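Local coordinates for hemolysin II regulatory protein (PDB 2JJ7), which probably binds DNA as a dimeric TetR-family transcriptional regulator that controls hemolysin II, at residues B[131-136]-B[140-145]; B[73-78]-B[83-88]; B[18-23]-B[53-58]; B[23-28]-B[112-117]. All coordinates share one frame; numbering follows the deposited sequence.

Contact 1 (B[131-136]-B[140-145]); sequences EILQEG and GVFHFF
The ring of F142 fills the hollow that G136 creates on helix 129-138. F142 CD2 comes down to 3.4 Å from G136 CA, and the missing side chain is what lets the ring come this close. The same CD2-CE2 edge runs on toward the preceding turn, with CE2 3.6 Å from I132 O and the carbonyl of L133 also at its rim. L133 crosses F142 at about a right angle and sets its CD2 4.1 Å from F142 CD2. The second bump is F144: chi1 of 47° places CG between the backbone N and the carbonyl carbon, and the CE1-CZ edge of the ring reaches L133, with L133 O in the ring plane and 3.7 Å from CZ. V141 CG1 lies over one face of the F142 ring, toward its rim. What ties the chain down is G136 O, which takes two bonds, from V141 N at 2.8 Å and from F142 N at 3.0 Å, the latter donor standing above the carbonyl plane. G140, with positive phi, completes the Schellman motif that ends the helix. Around this plug, L83 of helix 79-96 and L180 of helix 169-181 pack on F142, while helix 147-158 touches L133 and F144.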
# COMPACT_ATOMS: atom_id res chain seq x y z
N GLU B 131 -12.21 9.66 8.58
CA GLU B 131 -13.14 10.80 8.68
C GLU B 131 -12.74 11.97 7.76
O GLU B 131 -13.60 12.62 7.20
CB GLU B 131 -13.37 11.26 10.12
CG GLU B 131 -12.18 11.90 10.81
CD GLU B 131 -12.60 12.67 12.06
OE1 GLU B 131 -13.71 12.43 12.57
OE2 GLU B 131 -11.83 13.54 12.53
N ILE B 132 -11.44 12.20 7.59
CA ILE B 132 -10.97 13.25 6.68
C ILE B 132 -11.43 12.98 5.24
O ILE B 132 -11.91 13.88 4.53
CB ILE B 132 -9.43 13.37 6.72
CG1 ILE B 132 -8.98 13.85 8.11
CG2 ILE B 132 -8.96 14.36 5.69
CD1 ILE B 132 -7.44 13.86 8.31
N LEU B 133 -11.30 11.72 4.83
CA LEU B 133 -11.65 11.27 3.48
C LEU B 133 -13.16 11.31 3.24
O LEU B 133 -13.61 11.74 2.18
CB LEU B 133 -11.12 9.85 3.22
CG LEU B 133 -9.61 9.64 3.14
CD1 LEU B 133 -9.30 8.15 2.98
CD2 LEU B 133 -9.01 10.45 1.99
N GLN B 134 -13.93 10.87 4.24
CA GLN B 134 -15.39 10.92 4.16
C GLN B 134 -15.89 12.36 4.07
O GLN B 134 -16.76 12.65 3.27
CB GLN B 134 -16.03 10.21 5.34
CG GLN B 134 -15.81 8.72 5.30
CD GLN B 134 -16.33 8.02 6.53
OE1 GLN B 134 -16.19 8.52 7.66
NE2 GLN B 134 -16.92 6.85 6.34
N GLU B 135 -15.31 13.25 4.87
CA GLU B 135 -15.62 14.68 4.77
C GLU B 135 -15.32 15.28 3.38
O GLU B 135 -16.17 15.98 2.81
CB GLU B 135 -14.90 15.47 5.88
CG GLU B 135 -15.35 16.93 5.98
CD GLU B 135 -16.85 17.10 6.28
OE1 GLU B 135 -17.42 16.27 7.03
OE2 GLU B 135 -17.45 18.07 5.77
N GLY B 136 -14.14 14.99 2.84
CA GLY B 136 -13.76 15.47 1.51
C GLY B 136 -14.65 14.94 0.40
O GLY B 136 -15.01 15.66 -0.53
N GLY B 140 -17.41 17.05 -1.87
CA GLY B 140 -17.26 17.03 -3.33
C GLY B 140 -15.84 17.33 -3.76
O GLY B 140 -15.59 17.69 -4.90
N VAL B 141 -14.89 17.14 -2.85
CA VAL B 141 -13.51 17.51 -3.10
C VAL B 141 -12.60 16.28 -3.33
O VAL B 141 -11.65 16.35 -4.11
CB VAL B 141 -13.03 18.52 -1.99
CG1 VAL B 141 -12.20 17.86 -0.92
CG2 VAL B 141 -12.32 19.71 -2.61
N PHE B 142 -12.93 15.15 -2.69
CA PHE B 142 -12.20 13.90 -2.88
C PHE B 142 -13.04 12.91 -3.70
O PHE B 142 -14.26 12.83 -3.55
CB PHE B 142 -11.78 13.23 -1.55
CG PHE B 142 -10.86 14.08 -0.68
CD1 PHE B 142 -9.99 15.03 -1.24
CD2 PHE B 142 -10.86 13.91 0.70
CE1 PHE B 142 -9.15 15.81 -0.43
CE2 PHE B 142 -10.02 14.70 1.54
CZ PHE B 142 -9.16 15.63 0.97
N HIS B 143 -12.36 12.15 -4.55
CA HIS B 143 -13.02 11.18 -5.43
C HIS B 143 -12.24 9.88 -5.45
O HIS B 143 -11.06 9.87 -5.81
CB HIS B 143 -13.16 11.76 -6.83
CG HIS B 143 -13.75 13.13 -6.85
ND1 HIS B 143 -15.11 13.36 -6.87
CD2 HIS B 143 -13.16 14.36 -6.81
CE1 HIS B 143 -15.34 14.66 -6.86
NE2 HIS B 143 -14.18 15.29 -6.82
N PHE B 144 -12.90 8.79 -5.07
CA PHE B 144 -12.27 7.47 -4.95
C PHE B 144 -13.32 6.37 -5.01
O PHE B 144 -14.46 6.60 -4.63
CB PHE B 144 -11.44 7.38 -3.65
CG PHE B 144 -12.15 7.88 -2.40
CD1 PHE B 144 -11.79 9.10 -1.83
CD2 PHE B 144 -13.14 7.12 -1.78
CE1 PHE B 144 -12.45 9.58 -0.67
CE2 PHE B 144 -13.81 7.58 -0.62
CZ PHE B 144 -13.46 8.81 -0.06
N PHE B 145 -12.94 5.18 -5.47
CA PHE B 145 -13.92 4.11 -5.66
C PHE B 145 -14.40 3.47 -4.35
O PHE B 145 -15.54 3.00 -4.26
CB PHE B 145 -13.45 3.05 -6.70
CG PHE B 145 -12.38 2.10 -6.21
CD1 PHE B 145 -11.03 2.48 -6.21
CD2 PHE B 145 -12.70 0.81 -5.82
CE1 PHE B 145 -10.01 1.60 -5.76
CE2 PHE B 145 -11.71 -0.08 -5.38
CZ PHE B 145 -10.35 0.31 -5.36

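Contact 2 (B[73-78]-B[83-88]); sequences EKNQFN and LREYLT
E85 is gripped at both carboxylate oxygens, one by K74 and the other by N75. K74 NZ makes a salt bridge to E85 OE2 at 2.7 Å, arriving on the syn side and 16° out of the carboxylate plane. N75 ND2 gives E85 OE1 a fairly straight bond of 2.9 Å, with the acceptor near the plane of the amide; amide and carboxylate are themselves turned 77° apart. The lysine is stretched out, CG opposite the backbone N (chi1 -174°), and lays its methylenes across the glutamate, with CE 3.2 Å from E85 OE2. This small polar knot is the close-fitting part. N75 is the more enclosed of the two partners, resting on N81 and A82 and sending ND2 also to F71 O. The lysine side is the loose one: K74 is exposed and meets E85 at the margin. A type I' turn runs from N75 to N78, overlapping the Schellman motif that ends helix 71-74, with Q76 as its C-prime residue. With two donors on its carboxylate, E85 is probably kept ionised and fixed in rotation; between these segments the link is charge and hydrogen bonding, while F71 packs on E85 and Y86 beside it.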
# COMPACT_ATOMS: atom_id res chain seq x y z
N GLU B 73 -11.40 19.40 12.75
CA GLU B 73 -11.75 20.53 13.61
C GLU B 73 -10.66 21.61 13.60
O GLU B 73 -10.97 22.79 13.46
CB GLU B 73 -12.03 20.07 15.04
CG GLU B 73 -13.23 19.15 15.15
CD GLU B 73 -13.50 18.68 16.57
OE1 GLU B 73 -12.54 18.33 17.30
OE2 GLU B 73 -14.69 18.64 16.95
N LYS B 74 -9.40 21.22 13.74
CA LYS B 74 -8.31 22.19 13.69
C LYS B 74 -8.31 23.00 12.37
O LYS B 74 -7.96 24.18 12.34
CB LYS B 74 -6.96 21.49 13.90
CG LYS B 74 -5.82 22.47 14.00
CD LYS B 74 -4.47 21.79 14.20
CE LYS B 74 -3.38 22.83 14.01
NZ LYS B 74 -2.04 22.28 14.26
N ASN B 75 -8.75 22.36 11.28
CA ASN B 75 -8.79 23.04 10.00
C ASN B 75 -10.18 23.51 9.62
O ASN B 75 -10.46 23.78 8.44
CB ASN B 75 -8.18 22.13 8.94
CG ASN B 75 -6.70 21.98 9.13
OD1 ASN B 75 -5.94 22.87 8.74
ND2 ASN B 75 -6.28 20.90 9.80
N GLN B 76 -11.05 23.61 10.62
CA GLN B 76 -12.43 24.08 10.45
C GLN B 76 -13.16 23.41 9.28
O GLN B 76 -13.85 24.06 8.49
CB GLN B 76 -12.45 25.60 10.33
CG GLN B 76 -12.07 26.28 11.64
CD GLN B 76 -11.97 27.78 11.51
OE1 GLN B 76 -11.34 28.29 10.58
NE2 GLN B 76 -12.57 28.50 12.45
N PHE B 77 -12.97 22.09 9.19
CA PHE B 77 -13.65 21.21 8.24
C PHE B 77 -13.38 21.56 6.79
O PHE B 77 -14.24 21.36 5.93
CB PHE B 77 -15.15 21.09 8.57
CG PHE B 77 -15.40 20.52 9.94
CD1 PHE B 77 -15.54 19.15 10.12
CD2 PHE B 77 -15.43 21.35 11.06
CE1 PHE B 77 -15.74 18.62 11.38
CE2 PHE B 77 -15.63 20.82 12.34
CZ PHE B 77 -15.79 19.46 12.49
N ASN B 78 -12.20 22.12 6.55
CA ASN B 78 -11.56 22.19 5.23
C ASN B 78 -10.82 20.85 5.05
O ASN B 78 -9.77 20.65 5.65
CB ASN B 78 -10.57 23.36 5.19
CG ASN B 78 -10.00 23.61 3.79
OD1 ASN B 78 -9.74 22.68 3.02
ND2 ASN B 78 -9.77 24.88 3.46
N LEU B 83 -6.33 17.15 5.44
CA LEU B 83 -5.53 16.05 4.90
C LEU B 83 -4.05 16.42 4.70
O LEU B 83 -3.16 15.60 4.97
CB LEU B 83 -6.14 15.53 3.59
CG LEU B 83 -5.49 14.27 3.01
CD1 LEU B 83 -5.65 13.08 3.93
CD2 LEU B 83 -6.08 13.98 1.65
N ARG B 84 -3.79 17.64 4.23
CA ARG B 84 -2.42 18.09 4.08
C ARG B 84 -1.70 18.06 5.43
O ARG B 84 -0.56 17.61 5.51
CB ARG B 84 -2.33 19.49 3.43
CG ARG B 84 -0.92 19.83 2.95
CD ARG B 84 -0.86 21.00 1.98
NE ARG B 84 -1.26 20.66 0.61
CZ ARG B 84 -0.45 20.17 -0.32
NH1 ARG B 84 0.82 19.93 -0.04
NH2 ARG B 84 -0.91 19.92 -1.55
N GLU B 85 -2.38 18.48 6.49
CA GLU B 85 -1.75 18.51 7.80
C GLU B 85 -1.51 17.11 8.32
O GLU B 85 -0.41 16.80 8.80
CB GLU B 85 -2.56 19.31 8.82
CG GLU B 85 -1.79 19.51 10.13
CD GLU B 85 -2.38 20.58 11.03
OE1 GLU B 85 -3.55 20.96 10.85
OE2 GLU B 85 -1.66 21.05 11.93
N TYR B 86 -2.54 16.28 8.21
CA TYR B 86 -2.44 14.88 8.60
C TYR B 86 -1.24 14.22 7.89
O TYR B 86 -0.38 13.61 8.54
CB TYR B 86 -3.74 14.16 8.24
CG TYR B 86 -3.69 12.66 8.33
CD1 TYR B 86 -3.19 11.88 7.28
CD2 TYR B 86 -4.14 12.00 9.47
CE1 TYR B 86 -3.15 10.50 7.38
CE2 TYR B 86 -4.10 10.62 9.56
CZ TYR B 86 -3.60 9.88 8.52
OH TYR B 86 -3.57 8.50 8.61
N LEU B 87 -1.20 14.34 6.57
CA LEU B 87 -0.16 13.71 5.76
C LEU B 87 1.23 14.28 6.04
O LEU B 87 2.22 13.54 5.98
CB LEU B 87 -0.47 13.87 4.26
CG LEU B 87 -1.67 13.10 3.70
CD1 LEU B 87 -1.87 13.42 2.22
CD2 LEU B 87 -1.54 11.60 3.91
N THR B 88 1.31 15.58 6.31
CA THR B 88 2.58 16.25 6.60
C THR B 88 3.14 15.72 7.94
O THR B 88 4.31 15.31 8.01
CB THR B 88 2.42 17.78 6.60
OG1 THR B 88 1.90 18.20 5.33
CG2 THR B 88 3.76 18.52 6.85

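Contact 3 (B[18-23]-B[53-58]); sequences KKFGER and NLYYEV
F20 and Y55 meet as a T-shaped pair, the edge of the tyrosine pointing at the face of the phenylalanine. Their ring centres are 5.1 Å apart and the planes stand at 75°. Y55 CD2 sits 3.8 Å above the F20 plane and over its centre, nearly equidistant from the carbons of the ring. The tyrosine can do this because its CG lies opposite its own backbone N (chi1 -172°), which swings the ring along the helix flank toward F20. F20 in turn drives its outer end into helix 51-62: CE2 comes to 3.7 Å from Y55 CA, and CZ to 3.9 Å from Y55 CB. V58 closes the rim, CG2 being 4.2 Å from F20 CD2 and near the ring plane, while L54 brushes CE2 more distantly. The phenolic end of Y55 is spoken for by E107 through a hydrogen bond, and Y25 and F59 both meet its ring edge-to-face. The two helical segments run almost perpendicular, at 98°, with axes 11.2 Å apart. This is a buried junction of the TetR-type N-terminal domain, in which helix 5-23 packs across helix 51-62, with I33 of helix 30-37, part of the predicted helix-turn-helix, against both F20 and L54.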
# COMPACT_ATOMS: atom_id res chain seq x y z
N LYS B 18 15.77 -0.39 16.33
CA LYS B 18 16.54 -0.87 15.18
C LYS B 18 16.22 -2.32 14.84
O LYS B 18 15.92 -2.64 13.69
CB LYS B 18 18.04 -0.72 15.43
CG LYS B 18 18.88 -1.08 14.20
CD LYS B 18 20.37 -1.10 14.47
CE LYS B 18 21.14 -1.52 13.23
NZ LYS B 18 22.58 -1.14 13.31
N LYS B 19 16.27 -3.19 15.84
CA LYS B 19 16.12 -4.63 15.65
C LYS B 19 14.69 -5.06 15.33
O LYS B 19 14.47 -5.82 14.39
CB LYS B 19 16.70 -5.39 16.85
CG LYS B 19 18.23 -5.43 16.86
CD LYS B 19 18.73 -6.43 15.82
CE LYS B 19 20.17 -6.21 15.46
NZ LYS B 19 20.54 -7.00 14.26
N PHE B 20 13.73 -4.57 16.11
CA PHE B 20 12.31 -4.71 15.77
C PHE B 20 12.01 -4.24 14.35
O PHE B 20 11.26 -4.89 13.63
CB PHE B 20 11.42 -3.93 16.73
CG PHE B 20 11.18 -4.63 18.05
CD1 PHE B 20 10.73 -5.95 18.09
CD2 PHE B 20 11.34 -3.94 19.25
CE1 PHE B 20 10.50 -6.59 19.31
CE2 PHE B 20 11.10 -4.57 20.48
CZ PHE B 20 10.68 -5.90 20.51
N GLY B 21 12.57 -3.09 13.96
CA GLY B 21 12.36 -2.54 12.62
C GLY B 21 12.90 -3.43 11.51
O GLY B 21 12.33 -3.51 10.42
N GLU B 22 14.02 -4.09 11.79
CA GLU B 22 14.67 -4.97 10.84
C GLU B 22 13.95 -6.30 10.65
O GLU B 22 13.84 -6.78 9.52
CB GLU B 22 16.11 -5.23 11.25
CG GLU B 22 17.09 -4.13 10.89
CD GLU B 22 18.44 -4.32 11.54
OE1 GLU B 22 18.66 -5.39 12.17
OE2 GLU B 22 19.29 -3.41 11.43
N ARG B 23 13.44 -6.88 11.73
CA ARG B 23 12.98 -8.27 11.71
C ARG B 23 11.55 -8.47 12.20
O ARG B 23 11.07 -9.60 12.23
CB ARG B 23 13.92 -9.16 12.52
CG ARG B 23 15.11 -9.67 11.75
CD ARG B 23 15.87 -10.70 12.57
NE ARG B 23 17.10 -11.13 11.91
CZ ARG B 23 18.14 -11.67 12.54
NH1 ARG B 23 18.12 -11.85 13.85
NH2 ARG B 23 19.22 -12.02 11.85
N ASN B 53 7.15 -5.72 26.68
CA ASN B 53 7.20 -4.41 27.32
C ASN B 53 8.20 -3.49 26.62
O ASN B 53 7.97 -2.28 26.50
CB ASN B 53 7.55 -4.57 28.80
CG ASN B 53 7.59 -3.23 29.51
OD1 ASN B 53 6.60 -2.50 29.53
ND2 ASN B 53 8.75 -2.90 30.10
N LEU B 54 9.30 -4.06 26.15
CA LEU B 54 10.30 -3.34 25.40
C LEU B 54 9.70 -2.77 24.11
O LEU B 54 9.95 -1.62 23.76
CB LEU B 54 11.45 -4.29 25.08
CG LEU B 54 12.79 -3.78 24.57
CD1 LEU B 54 13.27 -2.60 25.38
CD2 LEU B 54 13.78 -4.92 24.66
N TYR B 55 8.90 -3.59 23.43
CA TYR B 55 8.13 -3.17 22.25
C TYR B 55 7.19 -2.02 22.57
O TYR B 55 7.18 -1.03 21.85
CB TYR B 55 7.34 -4.35 21.74
CG TYR B 55 6.64 -4.15 20.41
CD1 TYR B 55 5.26 -4.08 20.35
CD2 TYR B 55 7.35 -4.10 19.21
CE1 TYR B 55 4.59 -3.94 19.17
CE2 TYR B 55 6.68 -3.95 17.98
CZ TYR B 55 5.30 -3.88 17.99
OH TYR B 55 4.57 -3.77 16.85
N TYR B 56 6.43 -2.15 23.66
CA TYR B 56 5.56 -1.07 24.12
C TYR B 56 6.38 0.21 24.32
O TYR B 56 5.99 1.28 23.85
CB TYR B 56 4.84 -1.43 25.43
CG TYR B 56 3.75 -2.49 25.32
CD1 TYR B 56 3.21 -2.88 24.10
CD2 TYR B 56 3.23 -3.07 26.47
CE1 TYR B 56 2.21 -3.85 24.03
CE2 TYR B 56 2.23 -4.02 26.42
CZ TYR B 56 1.73 -4.41 25.21
OH TYR B 56 0.73 -5.37 25.19
N GLU B 57 7.52 0.09 24.99
CA GLU B 57 8.37 1.25 25.27
C GLU B 57 8.95 1.87 23.99
O GLU B 57 9.20 3.08 23.94
CB GLU B 57 9.48 0.87 26.25
CG GLU B 57 9.01 0.60 27.67
CD GLU B 57 8.28 1.78 28.30
OE1 GLU B 57 8.70 2.94 28.12
OE2 GLU B 57 7.26 1.53 28.97
N VAL B 58 9.15 1.05 22.96
CA VAL B 58 9.60 1.52 21.65
C VAL B 58 8.55 2.42 21.00
O VAL B 58 8.87 3.52 20.54
CB VAL B 58 9.99 0.36 20.71
CG1 VAL B 58 10.06 0.82 19.24
CG2 VAL B 58 11.33 -0.21 21.13

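Contact 4 (B[23-28]-B[112-117]); sequences RGYEGT and SARLEK
The guanidinium of R114 lies flat on the ring of Y25, and stacking carries most of the contact. The two planes are 20° apart and their centres 4.0 Å. The approach is displaced, so that R114 NH1 falls over the rim of the ring, 3.3 Å from Y25 CD2 and 3.4 Å from CE2, while CD sits over the middle. This gives a CH-pi contact, R114 CD being 3.9 Å from the ring centroid and almost on the normal, and a cation-pi contact from CZ. K51 makes a further cation-pi contact with Y25. A bend at chi3 (-67°) turns the guanidinium flat against the ring after an extended start.

Across the segments the ionic link is weak: E26 OE2 is 3.8 Å from R114 NH1, a long salt bridge, with the carboxylate plane turned 69° from the guanidinium. The stronger ionic partner of R114 is E107, which takes NE. The stack joins the two domains of a TetR-family regulator: Y25 belongs to the turn between helix 5-23 and helix 30-37, where the predicted helix-turn-helix begins, and R114 to the turn from S112 to L115 of the C-terminal domain.

Hydrogen bonds shape the arginine's side of the contact. S112 OG accepts from R114 N at 3.1 Å, a capping bond, and also lies over the guanidinium face opposite Y25; it bonds to E107 OE1 as well, so one glutamate holds both the arginine and the serine.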
# COMPACT_ATOMS: atom_id res chain seq x y z
N ARG B 23 13.44 -6.88 11.73
CA ARG B 23 12.98 -8.27 11.71
C ARG B 23 11.55 -8.47 12.20
O ARG B 23 11.07 -9.60 12.23
CB ARG B 23 13.92 -9.16 12.52
CG ARG B 23 15.11 -9.67 11.75
CD ARG B 23 15.87 -10.70 12.57
NE ARG B 23 17.10 -11.13 11.91
CZ ARG B 23 18.14 -11.67 12.54
NH1 ARG B 23 18.12 -11.85 13.85
NH2 ARG B 23 19.22 -12.02 11.85
N GLY B 24 10.89 -7.39 12.58
CA GLY B 24 9.52 -7.49 13.05
C GLY B 24 9.47 -7.91 14.51
O GLY B 24 10.49 -8.28 15.08
N TYR B 25 8.28 -7.86 15.10
CA TYR B 25 8.10 -8.25 16.51
C TYR B 25 8.50 -9.69 16.78
O TYR B 25 9.24 -9.97 17.72
CB TYR B 25 6.65 -8.01 16.97
CG TYR B 25 6.46 -8.39 18.42
CD1 TYR B 25 6.89 -7.55 19.44
CD2 TYR B 25 5.89 -9.62 18.77
CE1 TYR B 25 6.75 -7.90 20.77
CE2 TYR B 25 5.74 -9.98 20.10
CZ TYR B 25 6.17 -9.11 21.10
OH TYR B 25 6.03 -9.45 22.42
N GLU B 26 8.00 -10.61 15.95
CA GLU B 26 8.19 -12.05 16.14
C GLU B 26 9.62 -12.46 15.86
O GLU B 26 10.18 -13.30 16.56
CB GLU B 26 7.24 -12.87 15.26
CG GLU B 26 5.78 -12.38 15.23
CD GLU B 26 5.00 -12.73 16.49
OE1 GLU B 26 5.45 -13.59 17.28
OE2 GLU B 26 3.91 -12.14 16.68
N GLY B 27 10.22 -11.85 14.84
CA GLY B 27 11.58 -12.22 14.42
C GLY B 27 12.72 -11.68 15.26
O GLY B 27 13.88 -11.89 14.93
N THR B 28 12.38 -10.98 16.34
CA THR B 28 13.36 -10.31 17.21
C THR B 28 13.30 -10.90 18.62
O THR B 28 12.21 -11.18 19.14
CB THR B 28 13.05 -8.80 17.30
OG1 THR B 28 12.85 -8.25 15.99
CG2 THR B 28 14.17 -8.03 17.99
N SER B 112 -2.94 -7.62 16.27
CA SER B 112 -2.40 -8.50 17.30
C SER B 112 -2.97 -8.13 18.66
O SER B 112 -3.66 -7.12 18.81
CB SER B 112 -0.87 -8.42 17.33
OG SER B 112 -0.44 -7.22 17.97
N ALA B 113 -2.65 -8.93 19.66
CA ALA B 113 -3.04 -8.66 21.04
C ALA B 113 -2.39 -7.39 21.60
O ALA B 113 -2.84 -6.85 22.61
CB ALA B 113 -2.73 -9.87 21.92
N ARG B 114 -1.34 -6.91 20.93
CA ARG B 114 -0.61 -5.72 21.38
C ARG B 114 -1.30 -4.40 21.01
O ARG B 114 -0.92 -3.34 21.52
CB ARG B 114 0.80 -5.72 20.79
CG ARG B 114 1.63 -6.94 21.11
CD ARG B 114 2.94 -6.98 20.34
NE ARG B 114 2.78 -7.15 18.90
CZ ARG B 114 2.61 -8.32 18.28
NH1 ARG B 114 2.56 -9.46 18.95
NH2 ARG B 114 2.48 -8.34 16.96
N LEU B 115 -2.31 -4.47 20.15
CA LEU B 115 -2.90 -3.27 19.54
C LEU B 115 -3.38 -2.24 20.55
O LEU B 115 -3.01 -1.07 20.49
CB LEU B 115 -4.05 -3.62 18.59
CG LEU B 115 -4.71 -2.44 17.85
CD1 LEU B 115 -3.72 -1.60 17.06
CD2 LEU B 115 -5.83 -2.93 16.92
N GLU B 116 -4.22 -2.70 21.47
CA GLU B 116 -4.87 -1.85 22.45
C GLU B 116 -3.85 -0.99 23.23
O GLU B 116 -4.09 0.20 23.45
CB GLU B 116 -5.70 -2.73 23.38
CG GLU B 116 -6.37 -2.02 24.56
CD GLU B 116 -7.29 -2.94 25.38
OE1 GLU B 116 -7.63 -4.05 24.89
OE2 GLU B 116 -7.67 -2.56 26.50
N LYS B 117 -2.74 -1.60 23.65
CA LYS B 117 -1.73 -0.88 24.44
C LYS B 117 -0.89 0.11 23.65
O LYS B 117 -0.52 1.15 24.17
CB LYS B 117 -0.80 -1.85 25.18
CG LYS B 117 -1.43 -2.51 26.39
CD LYS B 117 -1.90 -1.50 27.43
CE LYS B 117 -2.73 -2.18 28.50
NZ LYS B 117 -3.54 -1.21 29.29

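How the contacts relate
Contact 3 is the buried one, an aromatic and aliphatic junction within the N-terminal domain; contact 1 is partly buried, and contacts 2 and 4 lie at the surface, where charge and polar groups do more of the work. Contacts 3 and 4 have centres 8 Å apart, and Y25 packs on Y55, so the domain core runs straight into the interdomain stack; E107 binds both Y55 and R114. Contacts 1 and 2 form the other cluster, their centres 13 Å apart, with L83 and Y86 of helix 79-96 against I132. Contacts 1 and 3 lie about 35 Å apart between centres, on opposite sides of the chain's centre.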